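ChiX (PDB 5OPZ) probably cleaves the L-Ala–D-Glu bond of peptidoglycan stem peptides as a zinc-dependent endopeptidase and is required for chitinase secretion by Serratia marcescens. Local coordinates at residues E11-R23 with R34-S47. Sequence-based numbering, arbitrary orientation. Where two conformers were deposited one is given.
Sequences EIRFTARSEENLR and RLALRYSLVPFSVS
Arg13 lays its guanidinium flat on that of Arg38, the centres 4.0 Å apart and the planes 17° from parallel. The side chain of Arg13 is extended from CG to NE and crosses the C-terminal end of helix 27-39, where NH2 donates to Arg38 O (3.1 Å) and NE makes a weaker, more bent bond to Leu37 O. These carbonyls at the helix end would be expected to offset the like charges. Arg38 reaches the stack by folding back at both chi2 and chi3, and its NH1 is linked through a water to Thr15 OG1. A second water takes the N-H groups of Phe14 and Phe44.

Arg34, on the same helix as Arg38, grips Glu19 side-on: NE (2.8 Å) and NH2 (3.1 Å) both reach OE2, which lies in the guanidinium plane, although the carboxylate is turned 57° from it.

Helix 15-21 runs nearly parallel to strand 44-46, the axes of these short segments 6.5 Å apart. Ser18 OG, beside its own backbone N (chi1 -69°), donates back to Phe14 O and packs against Ser45 CA at 3.3 Å, with the Leu37 methyls alongside. Pro43 CB meets the edge of the Phe14 ring, while Val46 CG2 touches Leu22 CD2 (4.0 Å) and both side chains continue onto Val78. Strand 44-48 is an outermost strand of the antiparallel sheet that carries zinc ligands Asp79 and His127; helices 15-21 and 27-39 packed beside it form part of the alpha+beta fold of a peptidase MD-clan zinc enzyme.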
loop_
_atom_site.group_PDB
_atom_site.type_symbol
_atom_site.label_atom_id
_atom_site.label_comp_id
_atom_site.label_asym_id
_atom_site.label_seq_id
_atom_site.Cartn_x
_atom_site.Cartn_y
_atom_site.Cartn_z
ATOM N N GLU A 11 13.781 -5.621 15.889
ATOM C CA GLU A 11 13.337 -4.909 14.688
ATOM C C GLU A 11 11.957 -5.445 14.341
ATOM O O GLU A 11 11.822 -6.596 13.974
ATOM C CB GLU A 11 14.323 -5.097 13.530
ATOM C CG GLU A 11 15.749 -4.631 13.866
ATOM C CD GLU A 11 16.729 -5.704 14.334
ATOM O OE1 GLU A 11 16.526 -6.908 14.128
ATOM O OE2 GLU A 11 17.766 -5.342 14.913
ATOM N N ILE A 12 10.942 -4.586 14.495
ATOM C CA ILE A 12 9.519 -4.918 14.305
ATOM C C ILE A 12 9.148 -4.750 12.830
ATOM O O ILE A 12 9.320 -3.683 12.268
ATOM C CB ILE A 12 8.593 -4.052 15.157
ATOM C CG1 ILE A 12 8.863 -4.323 16.630
ATOM C CG2 ILE A 12 7.148 -4.357 14.821
ATOM C CD1 ILE A 12 8.247 -3.281 17.540
ATOM N N ARG A 13 8.747 -5.862 12.191
ATOM C CA ARG A 13 8.299 -5.863 10.788
ATOM C C ARG A 13 7.105 -6.811 10.697
ATOM O O ARG A 13 7.119 -7.901 11.278
ATOM C CB ARG A 13 9.416 -6.322 9.836
ATOM C CG ARG A 13 10.549 -5.360 9.660
ATOM C CD ARG A 13 11.525 -5.800 8.596
ATOM N NE ARG A 13 12.581 -4.821 8.410
ATOM C CZ ARG A 13 13.748 -4.800 9.067
ATOM N NH1 ARG A 13 14.035 -5.668 10.036
ATOM N NH2 ARG A 13 14.644 -3.853 8.774
ATOM N N PHE A 14 6.072 -6.410 9.945
ATOM C CA PHE A 14 4.863 -7.247 9.743
ATOM C C PHE A 14 4.887 -8.009 8.422
ATOM O O PHE A 14 4.023 -7.908 7.580
ATOM C CB PHE A 14 3.561 -6.413 9.885
ATOM C CG PHE A 14 3.294 -6.025 11.291
ATOM C CD1 PHE A 14 3.895 -4.913 11.866
ATOM C CD2 PHE A 14 2.523 -6.872 12.084
ATOM C CE1 PHE A 14 3.702 -4.638 13.207
ATOM C CE2 PHE A 14 2.313 -6.587 13.426
ATOM C CZ PHE A 14 2.923 -5.468 13.979
ATOM N N THR A 15 5.927 -8.808 8.260
ATOM C CA THR A 15 6.172 -9.562 7.035
ATOM C C THR A 15 5.049 -10.502 6.738
ATOM O O THR A 15 4.518 -10.497 5.622
ATOM C CB THR A 15 7.501 -10.330 7.124
ATOM O OG1 THR A 15 8.521 -9.394 7.469
ATOM C CG2 THR A 15 7.867 -11.013 5.824
ATOM N N ALA A 16 4.729 -11.387 7.666
ATOM C CA ALA A 16 3.794 -12.453 7.380
ATOM C C ALA A 16 2.383 -11.896 7.111
ATOM O O ALA A 16 1.705 -12.337 6.152
ATOM C CB ALA A 16 3.783 -13.476 8.497
ATOM N N ARG A 17 1.947 -10.913 7.908
ATOM C CA ARG A 17 0.674 -10.275 7.707
ATOM C C ARG A 17 0.580 -9.643 6.335
ATOM O O ARG A 17 -0.435 -9.751 5.651
ATOM C CB ARG A 17 0.444 -9.242 8.787
ATOM C CG ARG A 17 -1.002 -8.891 8.947
ATOM C CD ARG A 17 -1.199 -7.944 10.106
ATOM N NE ARG A 17 -0.941 -8.574 11.398
ATOM C CZ ARG A 17 -1.266 -8.047 12.572
ATOM N NH1 ARG A 17 -1.856 -6.855 12.631
ATOM N NH2 ARG A 17 -1.009 -8.715 13.698
ATOM N N SER A 18 1.632 -8.945 5.937
ATOM C CA SER A 18 1.660 -8.233 4.676
ATOM C C SER A 18 1.640 -9.204 3.511
ATOM O O SER A 18 0.900 -9.019 2.554
ATOM C CB SER A 18 2.922 -7.403 4.545
ATOM O OG SER A 18 2.905 -6.324 5.448
ATOM N N GLU A 19 2.452 -10.257 3.594
ATOM C CA GLU A 19 2.546 -11.262 2.524
ATOM C C GLU A 19 1.196 -11.916 2.275
ATOM O O GLU A 19 0.783 -12.109 1.117
ATOM C CB GLU A 19 3.702 -12.233 2.815
ATOM C CG GLU A 19 5.049 -11.447 2.790
ATOM C CD GLU A 19 6.326 -12.257 2.880
ATOM O OE1 GLU A 19 6.250 -13.423 3.324
ATOM O OE2 GLU A 19 7.390 -11.702 2.480
ATOM N N GLU A 20 0.432 -12.149 3.324
ATOM C CA GLU A 20 -0.861 -12.765 3.161
ATOM C C GLU A 20 -1.804 -11.837 2.358
ATOM O O GLU A 20 -2.470 -12.268 1.427
ATOM C CB GLU A 20 -1.434 -13.185 4.526
ATOM C CG GLU A 20 -2.858 -13.730 4.522
ATOM C CD GLU A 20 -3.017 -15.092 3.835
ATOM O OE1 GLU A 20 -2.033 -15.778 3.486
ATOM O OE2 GLU A 20 -4.167 -15.510 3.652
ATOM N N ASN A 21 -1.800 -10.555 2.686
ATOM C CA ASN A 21 -2.691 -9.587 2.037
ATOM C C ASN A 21 -2.208 -9.133 0.664
ATOM O O ASN A 21 -2.933 -8.463 -0.103
ATOM C CB ASN A 21 -2.890 -8.311 2.882
ATOM C CG ASN A 21 -3.995 -8.432 3.918
ATOM O OD1 ASN A 21 -5.180 -8.448 3.564
ATOM N ND2 ASN A 21 -3.629 -8.450 5.210
ATOM N N LEU A 22 -0.988 -9.495 0.338
ATOM C CA LEU A 22 -0.445 -9.273 -0.989
ATOM C C LEU A 22 -0.783 -10.391 -1.974
ATOM O O LEU A 22 -0.471 -10.267 -3.154
ATOM C CB LEU A 22 1.089 -9.157 -0.896
ATOM C CG LEU A 22 1.572 -7.814 -0.371
ATOM C CD1 LEU A 22 3.047 -7.865 0.013
ATOM C CD2 LEU A 22 1.317 -6.711 -1.365
ATOM N N ARG A 23 -1.394 -11.474 -1.532
ATOM C CA ARG A 23 -1.734 -12.528 -2.462
ATOM C C ARG A 23 -2.750 -12.009 -3.503
ATOM O O ARG A 23 -3.736 -11.332 -3.172
ATOM C CB ARG A 23 -2.259 -13.762 -1.739
ATOM C CG ARG A 23 -1.222 -14.491 -0.909
ATOM C CD ARG A 23 -1.955 -15.646 -0.230
ATOM N NE ARG A 23 -1.121 -16.391 0.713
ATOM C CZ ARG A 23 -0.457 -17.509 0.422
ATOM N NH1 ARG A 23 -0.521 -18.062 -0.792
ATOM N NH2 ARG A 23 0.273 -18.098 1.373
ATOM N N ARG A 34 7.459 -5.712 -0.745
ATOM C CA ARG A 34 8.272 -6.594 0.111
ATOM C C ARG A 34 9.633 -5.972 0.435
ATOM O O ARG A 34 10.097 -6.083 1.580
ATOM C CB ARG A 34 8.466 -7.982 -0.513
ATOM C CG ARG A 34 7.150 -8.768 -0.494
ATOM C CD ARG A 34 7.221 -10.135 -1.111
ATOM N NE ARG A 34 7.976 -10.996 -0.200
ATOM C CZ ARG A 34 9.025 -11.760 -0.521
ATOM N NH1 ARG A 34 9.481 -11.801 -1.748
ATOM N NH2 ARG A 34 9.613 -12.474 0.425
ATOM N N LEU A 35 10.245 -5.303 -0.552
ATOM C CA LEU A 35 11.465 -4.590 -0.326
ATOM C C LEU A 35 11.248 -3.391 0.592
ATOM O O LEU A 35 12.026 -3.153 1.496
ATOM C CB LEU A 35 12.019 -4.213 -1.656
ATOM C CG LEU A 35 13.422 -3.660 -1.666
ATOM C CD1 LEU A 35 14.400 -4.575 -0.949
ATOM C CD2 LEU A 35 13.831 -3.420 -3.106
ATOM N N ALA A 36 10.126 -2.695 0.437
ATOM C CA ALA A 36 9.850 -1.586 1.339
ATOM C C ALA A 36 9.697 -1.996 2.807
ATOM O O ALA A 36 10.057 -1.211 3.699
ATOM C CB ALA A 36 8.638 -0.809 0.908
ATOM N N LEU A 37 9.188 -3.203 3.044
ATOM C CA LEU A 37 9.176 -3.721 4.438
ATOM C C LEU A 37 10.560 -3.765 5.055
ATOM O O LEU A 37 10.694 -3.651 6.257
ATOM C CB LEU A 37 8.577 -5.122 4.514
ATOM C CG LEU A 37 7.084 -5.218 4.174
ATOM C CD1 LEU A 37 6.666 -6.641 3.854
ATOM C CD2 LEU A 37 6.300 -4.712 5.372
ATOM N N ARG A 38 11.590 -3.984 4.274
ATOM C CA ARG A 38 12.948 -3.994 4.784
ATOM C C ARG A 38 13.489 -2.643 5.116
ATOM O O ARG A 38 14.350 -2.515 5.982
ATOM C CB ARG A 38 13.885 -4.612 3.763
ATOM C CG ARG A 38 13.532 -5.985 3.251
ATOM C CD ARG A 38 13.127 -6.954 4.311
ATOM N NE ARG A 38 14.078 -7.011 5.411
ATOM C CZ ARG A 38 13.916 -7.778 6.481
ATOM N NH1 ARG A 38 12.872 -8.577 6.599
ATOM N NH2 ARG A 38 14.820 -7.734 7.460
ATOM N N TYR A 39 13.047 -1.630 4.392
ATOM C CA TYR A 39 13.609 -0.286 4.462
ATOM C C TYR A 39 12.906 0.674 5.385
ATOM O O TYR A 39 13.514 1.594 5.883
ATOM C CB TYR A 39 13.642 0.374 3.089
ATOM C CG TYR A 39 14.511 -0.362 2.033
ATOM C CD1 TYR A 39 15.605 -1.182 2.386
ATOM C CD2 TYR A 39 14.208 -0.244 0.698
ATOM C CE1 TYR A 39 16.367 -1.820 1.429
ATOM C CE2 TYR A 39 14.942 -0.873 -0.248
ATOM C CZ TYR A 39 16.002 -1.667 0.123
ATOM O OH TYR A 39 16.718 -2.258 -0.831
ATOM N N SER A 40 11.602 0.503 5.552
ATOM C CA SER A 40 10.804 1.444 6.334
ATOM C C SER A 40 11.192 1.497 7.806
ATOM O O SER A 40 11.328 0.459 8.432
ATOM C CB SER A 40 9.342 1.059 6.252
ATOM O OG SER A 40 8.544 2.034 6.890
ATOM N N LEU A 41 11.350 2.704 8.348
ATOM C CA LEU A 41 11.513 2.866 9.799
ATOM C C LEU A 41 10.228 2.550 10.568
ATOM O O LEU A 41 10.258 2.308 11.743
ATOM C CB LEU A 41 12.041 4.289 10.134
ATOM C CG LEU A 41 13.540 4.571 9.993
ATOM C CD1 LEU A 41 14.290 3.831 11.097
ATOM C CD2 LEU A 41 14.122 4.240 8.634
ATOM N N VAL A 42 9.112 2.673 9.897
ATOM C CA VAL A 42 7.788 2.495 10.458
ATOM C C VAL A 42 7.282 1.132 10.029
ATOM O O VAL A 42 7.092 0.897 8.834
ATOM C CB VAL A 42 6.851 3.595 9.901
ATOM C CG1 VAL A 42 5.441 3.381 10.398
ATOM C CG2 VAL A 42 7.399 4.942 10.309
ATOM N N PRO A 43 6.990 0.251 10.974
ATOM C CA PRO A 43 6.345 -1.006 10.592
ATOM C C PRO A 43 4.994 -0.757 9.942
ATOM O O PRO A 43 4.304 0.207 10.285
ATOM C CB PRO A 43 6.157 -1.730 11.925
ATOM C CG PRO A 43 7.081 -1.064 12.879
ATOM C CD PRO A 43 7.048 0.379 12.437
ATOM N N PHE A 44 4.625 -1.619 8.996
ATOM C CA PHE A 44 3.345 -1.507 8.305
ATOM C C PHE A 44 2.899 -2.847 7.808
ATOM O O PHE A 44 3.729 -3.760 7.619
ATOM C CB PHE A 44 3.422 -0.461 7.167
ATOM C CG PHE A 44 4.250 -0.894 5.975
ATOM C CD1 PHE A 44 5.621 -0.630 5.915
ATOM C CD2 PHE A 44 3.645 -1.472 4.886
ATOM C CE1 PHE A 44 6.367 -0.996 4.807
ATOM C CE2 PHE A 44 4.403 -1.816 3.781
ATOM C CZ PHE A 44 5.757 -1.587 3.739
ATOM N N SER A 45 1.605 -2.967 7.598
ATOM C CA SER A 45 1.031 -4.076 6.887
ATOM C C SER A 45 0.258 -3.592 5.695
ATOM O O SER A 45 0.054 -2.427 5.497
ATOM C CB SER A 45 0.174 -4.935 7.843
ATOM O OG SER A 45 -0.323 -6.114 7.210
ATOM N N VAL A 46 -0.160 -4.523 4.887
ATOM C CA VAL A 46 -1.044 -4.237 3.760
ATOM C C VAL A 46 -2.451 -4.546 4.266
ATOM O O VAL A 46 -2.765 -5.716 4.558
ATOM C CB VAL A 46 -0.685 -5.096 2.537
ATOM C CG1 VAL A 46 -1.733 -4.953 1.453
ATOM C CG2 VAL A 46 0.695 -4.701 2.035
ATOM N N SER A 47 -3.293 -3.502 4.346
ATOM C CA SER A 47 -4.663 -3.675 4.813
ATOM C C SER A 47 -5.623 -4.119 3.728
ATOM O O SER A 47 -6.611 -4.799 4.000
ATOM C CB SER A 47 -5.192 -2.420 5.508
ATOM O OG SER A 47 -5.362 -1.371 4.589
HETATM O O HOH W 1 9.628 -1.600 10.043
HETATM O O HOH W 2 12.594 -1.831 8.460
HETATM O O HOH W 3 6.367 -3.928 8.516
HETATM O O HOH W 4 10.385 -8.619 5.424
#